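Local coordinates for sporozoite-specific SAG protein (Toxoplasma gondii, PDB 2X28) that belongs to the SRS family of surface antigens, is specific to the sporozoite stage and, like its relatives, may take part in attachment to host cells, at residues Ile13-Glu18 with Cys121-Leu126; Asp61-Ala66 with Ala92-Phe97. All blocks are in the same frame, centred on the assembly; numbering follows the deposited sequence.

Contact 1: residues Ile13-Glu18 with Cys121-Leu126; sequences ISFTVE and CGVHIL. With CD (cadmium ion), chain E; CD (cadmium ion), chain D.
With chi1 at -57°, Phe15 lays its ring beside its own backbone N, while Val123 swings CG1 to the far side from its N (chi1 -177°); the methyl thereby comes in near the plane of the ring, at its edge, with Val123 CG1 4.2 Å from Phe15 CE2. Ile13 runs alongside Val123 on the same face, its CG1 4.0 Å from Val123 CG2, and Val17 CG2 meets Ile125 CG2. These branched and aromatic side chains suit a face that turns inward, where Phe15, Val17 and Ile125 also pack on Val24 of strand 22-28. Strand 12-17 edges a mixed four-stranded sheet of the first SRS domain and runs parallel to 121-127, whose other flank is antiparallel 94-101. Ile13 bonds on either side of Val123, giving its N-H to Gly122 O (2.8 Å) and taking one from His124 N at its own O (2.8 Å); Phe15 repeats this around Ile125, with its N 2.9 Å from His124 O. The face of Ser14, Thr16, His124 and Leu126 is more polar. There Ser14 CB lies 3.8 Å from His124 CB, and His124 ND1 binds a cadmium ion at 2.5 Å while NE2 is hydrogen-bonded to Ser95, a grip at both ring nitrogens that limits rotation of the imidazole. Past the ladder, Glu18 OE2 binds another cadmium ion at 2.2 Å, together with His22.

Contact 2: residues Asp61-Ala66 with Ala92-Phe97; sequences DVLKSA and AETSVF
This is a small apolar side-chain contact in which a short, weakly bonded helical turn about 59-62 and the residue after it lean on the start of strand 94-101, within the first SRS domain. The backbones stay well apart, the nearest CA atoms being those of Val62 and Thr94 at 7.9 Å, so side chains alone bridge the gap, two from each segment. Val96 is the common partner on the strand: its CG1 methyl is 3.9 Å from Val62 CG1 and 3.8 Å from Leu63 CD1, and thus takes up both neighbours in the sequence 62-63. Leu63 uses its fork fully. While CD1 goes to Val96, CD2 reaches Thr94 CG2 at 3.6 Å, the two side chains running antiparallel past one another. Thr94 can do this because chi1 of -179° sets OG1 opposite its backbone N and places the methyl in the gap between the two backbone bonds at CA, facing Leu63; OG1 comes 4.1 Å from Val62 CG1. A threonine is apt at such a partly exposed position, offering a methyl to the leucine beside its hydroxyl, whereas the buried Leu63 and Val96 are purely hydrocarbon. Leu63 is also the first residue of a type I beta turn that ends at Ala66, closed by the backbone bond from Ala66 N to Leu63 O at 3.3 Å. Around the contact, Leu63 also touches Val127 of strand 121-127 and Pro90, and Val96 also touches Val47 of strand 46-48 and Ile125 of strand 121-127.

Overall arrangement
Both contacts draw on one sheet of the first SRS domain, where strand 121-127 of contact 1 and strand 94-101 of contact 2 are antiparallel neighbours. Their centres are about 12 Å apart, and the two are stitched together by Ile125 with Val96 through the backbone and by the packing of Leu126 on Ser95. Neither is wholly core: each combines buried residues with more exposed ones. Contact 1 is a strand ladder, with regular backbone hydrogen bonding, a hydrophobic inner face and a metal-binding histidine outside. Contact 2, between a short helical turn with the bend after it and a strand, relies instead on van der Waals packing and buries much less surface, 180 against 457 Å².

Contact 1: residues Ile13-Glu18 with Cys121-Leu126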
ATOM      1  N   ILE A  13     -13.912  13.737  14.095  1.00 22.47           N
ATOM      2  CA  ILE A  13     -13.917  12.278  14.015  1.00 19.49           C
ATOM      3  C   ILE A  13     -12.581  11.851  13.399  1.00 19.13           C
ATOM      4  O   ILE A  13     -11.975  12.566  12.613  1.00 19.64           O
ATOM      5  CB  ILE A  13     -15.144  11.722  13.192  1.00 19.18           C
ATOM      6  CG1 ILE A  13     -15.026  12.090  11.711  1.00 16.09           C
ATOM      7  CG2 ILE A  13     -16.483  12.252  13.770  1.00 16.63           C
ATOM      8  CD1 ILE A  13     -16.274  11.712  10.857  1.00 16.74           C
ATOM      9  N   SER A  14     -12.069  10.701  13.777  1.00 19.11           N
ATOM     10  CA  SER A  14     -10.861  10.261  13.129  1.00 18.55           C
ATOM     11  C   SER A  14     -10.880   8.785  12.776  1.00 17.98           C
ATOM     12  O   SER A  14     -11.756   8.031  13.220  1.00 17.92           O
ATOM     13  CB  SER A  14      -9.586  10.679  13.915  1.00 19.66           C
ATOM     14  OG  SER A  14      -9.761  10.674  15.293  1.00 19.63           O
ATOM     15  N   PHE A  15      -9.932   8.414  11.925  1.00 15.49           N
ATOM     16  CA  PHE A  15      -9.810   7.080  11.393  1.00 14.50           C
ATOM     17  C   PHE A  15      -8.359   6.812  11.174  1.00 12.97           C
ATOM     18  O   PHE A  15      -7.579   7.744  11.068  1.00 11.06           O
ATOM     19  CB  PHE A  15     -10.518   6.985  10.031  1.00 14.54           C
ATOM     20  CG  PHE A  15     -12.000   7.375  10.085  1.00 16.30           C
ATOM     21  CD1 PHE A  15     -12.971   6.420  10.437  1.00 15.56           C
ATOM     22  CD2 PHE A  15     -12.414   8.673   9.804  1.00 16.82           C
ATOM     23  CE1 PHE A  15     -14.291   6.739  10.539  1.00 11.61           C
ATOM     24  CE2 PHE A  15     -13.785   9.018   9.868  1.00 14.15           C
ATOM     25  CZ  PHE A  15     -14.720   8.024  10.244  1.00 14.05           C
ATOM     26  N   THR A  16      -8.013   5.535  11.052  1.00 13.08           N
ATOM     27  CA  THR A  16      -6.665   5.101  10.687  1.00 12.81           C
ATOM     28  C   THR A  16      -6.708   4.104   9.532  1.00 14.07           C
ATOM     29  O   THR A  16      -7.522   3.183   9.548  1.00 13.35           O
ATOM     30  CB  THR A  16      -5.949   4.457  11.924  1.00 12.76           C
ATOM     31  OG1 THR A  16      -5.887   5.431  12.963  1.00  9.82           O
ATOM     32  CG2 THR A  16      -4.478   4.005  11.618  1.00 13.72           C
ATOM     33  N   VAL A  17      -5.810   4.302   8.552  1.00 15.01           N
ATOM     34  CA  VAL A  17      -5.426   3.261   7.575  1.00 14.22           C
ATOM     35  C   VAL A  17      -4.092   2.636   8.005  1.00 15.21           C
ATOM     36  O   VAL A  17      -3.033   3.279   7.965  1.00 14.02           O
ATOM     37  CB  VAL A  17      -5.275   3.835   6.120  1.00 13.73           C
ATOM     38  CG1 VAL A  17      -4.978   2.715   5.104  1.00 13.42           C
ATOM     39  CG2 VAL A  17      -6.509   4.650   5.727  1.00  9.59           C
ATOM     40  N   GLU A  18      -4.158   1.364   8.373  1.00 16.61           N
ATOM     41  CA  GLU A  18      -3.105   0.705   9.143  1.00 19.01           C
ATOM     42  C   GLU A  18      -2.468  -0.366   8.287  1.00 19.83           C
ATOM     43  O   GLU A  18      -1.310  -0.741   8.532  1.00 20.02           O
ATOM     44  CB  GLU A  18      -3.707   0.117  10.408  1.00 17.85           C
ATOM     45  CG  GLU A  18      -5.231  -0.002  10.234  1.00 24.84           C
ATOM     46  CD  GLU A  18      -5.696  -1.400  10.144  1.00 28.35           C
ATOM     47  OE1 GLU A  18      -4.827  -2.291  10.309  1.00 33.75           O
ATOM     48  OE2 GLU A  18      -6.909  -1.613   9.952  1.00 25.53           O
ATOM     49  N   CYS A 121     -17.372  20.505  11.122  1.00 25.66           N
ATOM     50  CA  CYS A 121     -16.944  19.297  11.787  1.00 23.59           C
ATOM     51  C   CYS A 121     -15.670  18.780  11.100  1.00 22.66           C
ATOM     52  O   CYS A 121     -15.605  18.755   9.860  1.00 20.59           O
ATOM     53  CB  CYS A 121     -18.090  18.264  11.791  1.00 23.55           C
ATOM     54  SG  CYS A 121     -17.781  16.751  12.717  1.00 25.88           S
ATOM     55  N   GLY A 122     -14.677  18.354  11.902  1.00 20.50           N
ATOM     56  CA  GLY A 122     -13.376  17.939  11.361  1.00 20.47           C
ATOM     57  C   GLY A 122     -13.147  16.439  11.215  1.00 19.37           C
ATOM     58  O   GLY A 122     -13.574  15.667  12.038  1.00 20.14           O
ATOM     59  N   VAL A 123     -12.465  16.029  10.153  1.00 18.61           N
ATOM     60  CA  VAL A 123     -12.183  14.612   9.908  1.00 16.87           C
ATOM     61  C   VAL A 123     -10.669  14.471   9.919  1.00 16.19           C
ATOM     62  O   VAL A 123     -10.004  15.231   9.227  1.00 18.20           O
ATOM     63  CB  VAL A 123     -12.755  14.180   8.555  1.00 16.71           C
ATOM     64  CG1 VAL A 123     -12.544  12.708   8.321  1.00 14.99           C
ATOM     65  CG2 VAL A 123     -14.283  14.417   8.555  1.00 17.92           C
ATOM     66  N   HIS A 124     -10.122  13.589  10.741  1.00 14.49           N
ATOM     67  CA  HIS A 124      -8.670  13.369  10.771  1.00 14.12           C
ATOM     68  C   HIS A 124      -8.405  11.926  10.426  1.00 13.50           C
ATOM     69  O   HIS A 124      -8.953  11.003  11.042  1.00 12.47           O
ATOM     70  CB  HIS A 124      -8.034  13.711  12.140  1.00 14.87           C
ATOM     71  CG  HIS A 124      -6.583  13.289  12.269  1.00 14.73           C
ATOM     72  ND1 HIS A 124      -6.042  12.831  13.446  1.00 11.54           N
ATOM     73  CD2 HIS A 124      -5.571  13.268  11.364  1.00 14.61           C
ATOM     74  CE1 HIS A 124      -4.765  12.525  13.260  1.00 13.69           C
ATOM     75  NE2 HIS A 124      -4.454  12.780  12.002  1.00 15.73           N
ATOM     76  N   ILE A 125      -7.550  11.720   9.434  1.00 14.46           N
ATOM     77  CA  ILE A 125      -7.203  10.352   8.995  1.00 13.65           C
ATOM     78  C   ILE A 125      -5.704  10.153   9.092  1.00 14.75           C
ATOM     79  O   ILE A 125      -4.900  10.874   8.448  1.00 14.29           O
ATOM     80  CB  ILE A 125      -7.736  10.022   7.567  1.00 13.98           C
ATOM     81  CG1 ILE A 125      -9.250  10.281   7.530  1.00 12.00           C
ATOM     82  CG2 ILE A 125      -7.228   8.558   7.094  1.00 12.77           C
ATOM     83  CD1 ILE A 125      -9.965  10.090   6.145  1.00 13.32           C
ATOM     84  N   LEU A 126      -5.322   9.187   9.921  1.00 15.26           N
ATOM     85  CA  LEU A 126      -3.923   8.838  10.082  1.00 16.11           C
ATOM     86  C   LEU A 126      -3.619   7.672   9.154  1.00 15.82           C
ATOM     87  O   LEU A 126      -4.311   6.671   9.166  1.00 17.07           O
ATOM     88  CB  LEU A 126      -3.626   8.413  11.545  1.00 15.85           C
ATOM     89  CG  LEU A 126      -2.181   7.950  11.757  1.00 15.88           C
ATOM     90  CD1 LEU A 126      -1.358   9.177  11.568  1.00 17.39           C
ATOM     91  CD2 LEU A 126      -1.937   7.402  13.159  1.00 17.87           C
TER
HETATM   92 CD    CD E1242      -7.217  12.135  15.479  1.00 23.00          CD
HETATM   93 CD    CD D1241      -8.385  -1.079   8.438  1.00 35.35          CD

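Contact 2: residues Asp61-Ala66 with Ala92-Phe97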
ATOM      1  N   ASP A  61       0.290  14.429  -3.858  1.00 24.05           N
ATOM      2  CA  ASP A  61       1.566  14.910  -3.294  1.00 24.48           C
ATOM      3  C   ASP A  61       1.695  14.577  -1.809  1.00 24.34           C
ATOM      4  O   ASP A  61       2.715  14.867  -1.181  1.00 25.45           O
ATOM      5  CB  ASP A  61       1.690  16.427  -3.433  1.00 24.28           C
ATOM      6  CG  ASP A  61       1.732  16.914  -4.874  1.00 26.16           C
ATOM      7  OD1 ASP A  61       2.433  16.321  -5.719  1.00 29.81           O
ATOM      8  OD2 ASP A  61       1.075  17.945  -5.150  1.00 28.38           O
ATOM      9  N   VAL A  62       0.637  14.033  -1.223  1.00 24.93           N
ATOM     10  CA  VAL A  62       0.624  13.651   0.211  1.00 25.17           C
ATOM     11  C   VAL A  62       0.675  12.131   0.363  1.00 24.92           C
ATOM     12  O   VAL A  62       1.425  11.597   1.215  1.00 24.05           O
ATOM     13  CB  VAL A  62      -0.598  14.259   0.961  1.00 25.01           C
ATOM     14  CG1 VAL A  62      -0.597  13.866   2.403  1.00 25.45           C
ATOM     15  CG2 VAL A  62      -0.543  15.792   0.892  1.00 26.61           C
ATOM     16  N   LEU A  63      -0.134  11.462  -0.470  1.00 25.07           N
ATOM     17  CA  LEU A  63      -0.221   9.991  -0.539  1.00 25.86           C
ATOM     18  C   LEU A  63      -0.291   9.513  -2.004  1.00 26.71           C
ATOM     19  O   LEU A  63      -1.394   9.525  -2.628  1.00 27.26           O
ATOM     20  CB  LEU A  63      -1.424   9.445   0.259  1.00 25.88           C
ATOM     21  CG  LEU A  63      -1.594   9.691   1.778  1.00 23.64           C
ATOM     22  CD1 LEU A  63      -3.037   9.569   2.225  1.00 21.55           C
ATOM     23  CD2 LEU A  63      -0.704   8.797   2.603  1.00 23.23           C
ATOM     24  N   LYS A  64       0.869   9.049  -2.505  1.00 26.18           N
ATOM     25  CA  LYS A  64       1.091   8.628  -3.896  1.00 26.89           C
ATOM     26  C   LYS A  64       0.016   7.714  -4.515  1.00 25.44           C
ATOM     27  O   LYS A  64      -0.321   7.868  -5.714  1.00 25.59           O
ATOM     28  CB  LYS A  64       2.432   7.888  -4.039  1.00 27.81           C
ATOM     29  CG  LYS A  64       3.695   8.643  -3.609  1.00 33.62           C
ATOM     30  CD  LYS A  64       4.261   9.594  -4.694  1.00 41.33           C
ATOM     31  CE  LYS A  64       5.344  10.560  -4.110  1.00 43.98           C
ATOM     32  NZ  LYS A  64       4.772  11.547  -3.124  1.00 45.65           N
ATOM     33  N   SER A  65      -0.482   6.761  -3.720  1.00 22.71           N
ATOM     34  CA  SER A  65      -1.368   5.693  -4.235  1.00 20.12           C
ATOM     35  C   SER A  65      -2.762   5.676  -3.614  1.00 18.38           C
ATOM     36  O   SER A  65      -3.428   4.637  -3.581  1.00 17.55           O
ATOM     37  CB  SER A  65      -0.693   4.333  -4.033  1.00 20.25           C
ATOM     38  OG  SER A  65      -0.883   3.890  -2.703  1.00 21.25           O
ATOM     39  N   ALA A  66      -3.198   6.819  -3.084  1.00 17.26           N
ATOM     40  CA  ALA A  66      -4.518   6.922  -2.467  1.00 16.63           C
ATOM     41  C   ALA A  66      -5.594   7.323  -3.492  1.00 15.90           C
ATOM     42  O   ALA A  66      -5.282   7.876  -4.539  1.00 15.14           O
ATOM     43  CB  ALA A  66      -4.480   7.957  -1.312  1.00 17.35           C
ATOM     44  N   ALA A  92       6.633   7.245   5.624  1.00 22.23           N
ATOM     45  CA  ALA A  92       6.420   7.791   6.971  1.00 22.24           C
ATOM     46  C   ALA A  92       4.942   7.972   7.255  1.00 22.26           C
ATOM     47  O   ALA A  92       4.129   8.150   6.340  1.00 20.58           O
ATOM     48  CB  ALA A  92       7.148   9.115   7.144  1.00 22.77           C
ATOM     49  N   GLU A  93       4.623   7.928   8.545  1.00 22.52           N
ATOM     50  CA  GLU A  93       3.286   8.086   9.058  1.00 22.82           C
ATOM     51  C   GLU A  93       2.747   9.413   8.558  1.00 22.77           C
ATOM     52  O   GLU A  93       3.438  10.417   8.614  1.00 22.33           O
ATOM     53  CB  GLU A  93       3.346   8.090  10.596  1.00 23.33           C
ATOM     54  CG  GLU A  93       2.021   8.186  11.292  1.00 24.39           C
ATOM     55  CD  GLU A  93       2.092   7.784  12.739  1.00 29.46           C
ATOM     56  OE1 GLU A  93       2.043   6.570  13.043  1.00 35.54           O
ATOM     57  OE2 GLU A  93       2.167   8.674  13.593  1.00 32.67           O
ATOM     58  N   THR A  94       1.525   9.440   8.046  1.00 22.94           N
ATOM     59  CA  THR A  94       1.028  10.736   7.558  1.00 23.05           C
ATOM     60  C   THR A  94      -0.481  11.001   7.724  1.00 21.89           C
ATOM     61  O   THR A  94      -1.318  10.104   7.590  1.00 21.44           O
ATOM     62  CB  THR A  94       1.671  11.124   6.179  1.00 24.52           C
ATOM     63  OG1 THR A  94       1.180  12.416   5.744  1.00 29.79           O
ATOM     64  CG2 THR A  94       1.405  10.101   5.159  1.00 22.99           C
ATOM     65  N   SER A  95      -0.801  12.237   8.102  1.00 20.17           N
ATOM     66  CA  SER A  95      -2.161  12.607   8.439  1.00 19.58           C
ATOM     67  C   SER A  95      -2.831  13.396   7.322  1.00 18.83           C
ATOM     68  O   SER A  95      -2.210  14.221   6.671  1.00 18.72           O
ATOM     69  CB  SER A  95      -2.194  13.376   9.742  1.00 20.04           C
ATOM     70  OG  SER A  95      -2.101  12.479  10.837  1.00 20.47           O
ATOM     71  N   VAL A  96      -4.083  13.088   7.034  1.00 17.31           N
ATOM     72  CA  VAL A  96      -4.821  13.955   6.129  1.00 16.76           C
ATOM     73  C   VAL A  96      -6.037  14.441   6.842  1.00 14.79           C
ATOM     74  O   VAL A  96      -6.532  13.746   7.756  1.00 12.76           O
ATOM     75  CB  VAL A  96      -5.201  13.257   4.797  1.00 17.17           C
ATOM     76  CG1 VAL A  96      -3.913  12.818   4.057  1.00 18.89           C
ATOM     77  CG2 VAL A  96      -6.165  12.089   5.033  1.00 18.02           C
ATOM     78  N   PHE A  97      -6.514  15.619   6.410  1.00 13.50           N
ATOM     79  CA  PHE A  97      -7.680  16.242   7.027  1.00 13.49           C
ATOM     80  C   PHE A  97      -8.738  16.751   6.032  1.00 13.22           C
ATOM     81  O   PHE A  97      -8.428  17.126   4.904  1.00 13.94           O
ATOM     82  CB  PHE A  97      -7.262  17.415   7.934  1.00 13.03           C
ATOM     83  CG  PHE A  97      -6.174  17.081   8.962  1.00 13.40           C
ATOM     84  CD1 PHE A  97      -6.511  16.775  10.282  1.00 15.29           C
ATOM     85  CD2 PHE A  97      -4.818  17.124   8.606  1.00 14.33           C
ATOM     86  CE1 PHE A  97      -5.502  16.478  11.262  1.00 16.02           C
ATOM     87  CE2 PHE A  97      -3.801  16.859   9.543  1.00 14.74           C
ATOM     88  CZ  PHE A  97      -4.145  16.531  10.886  1.00 15.61           C
TER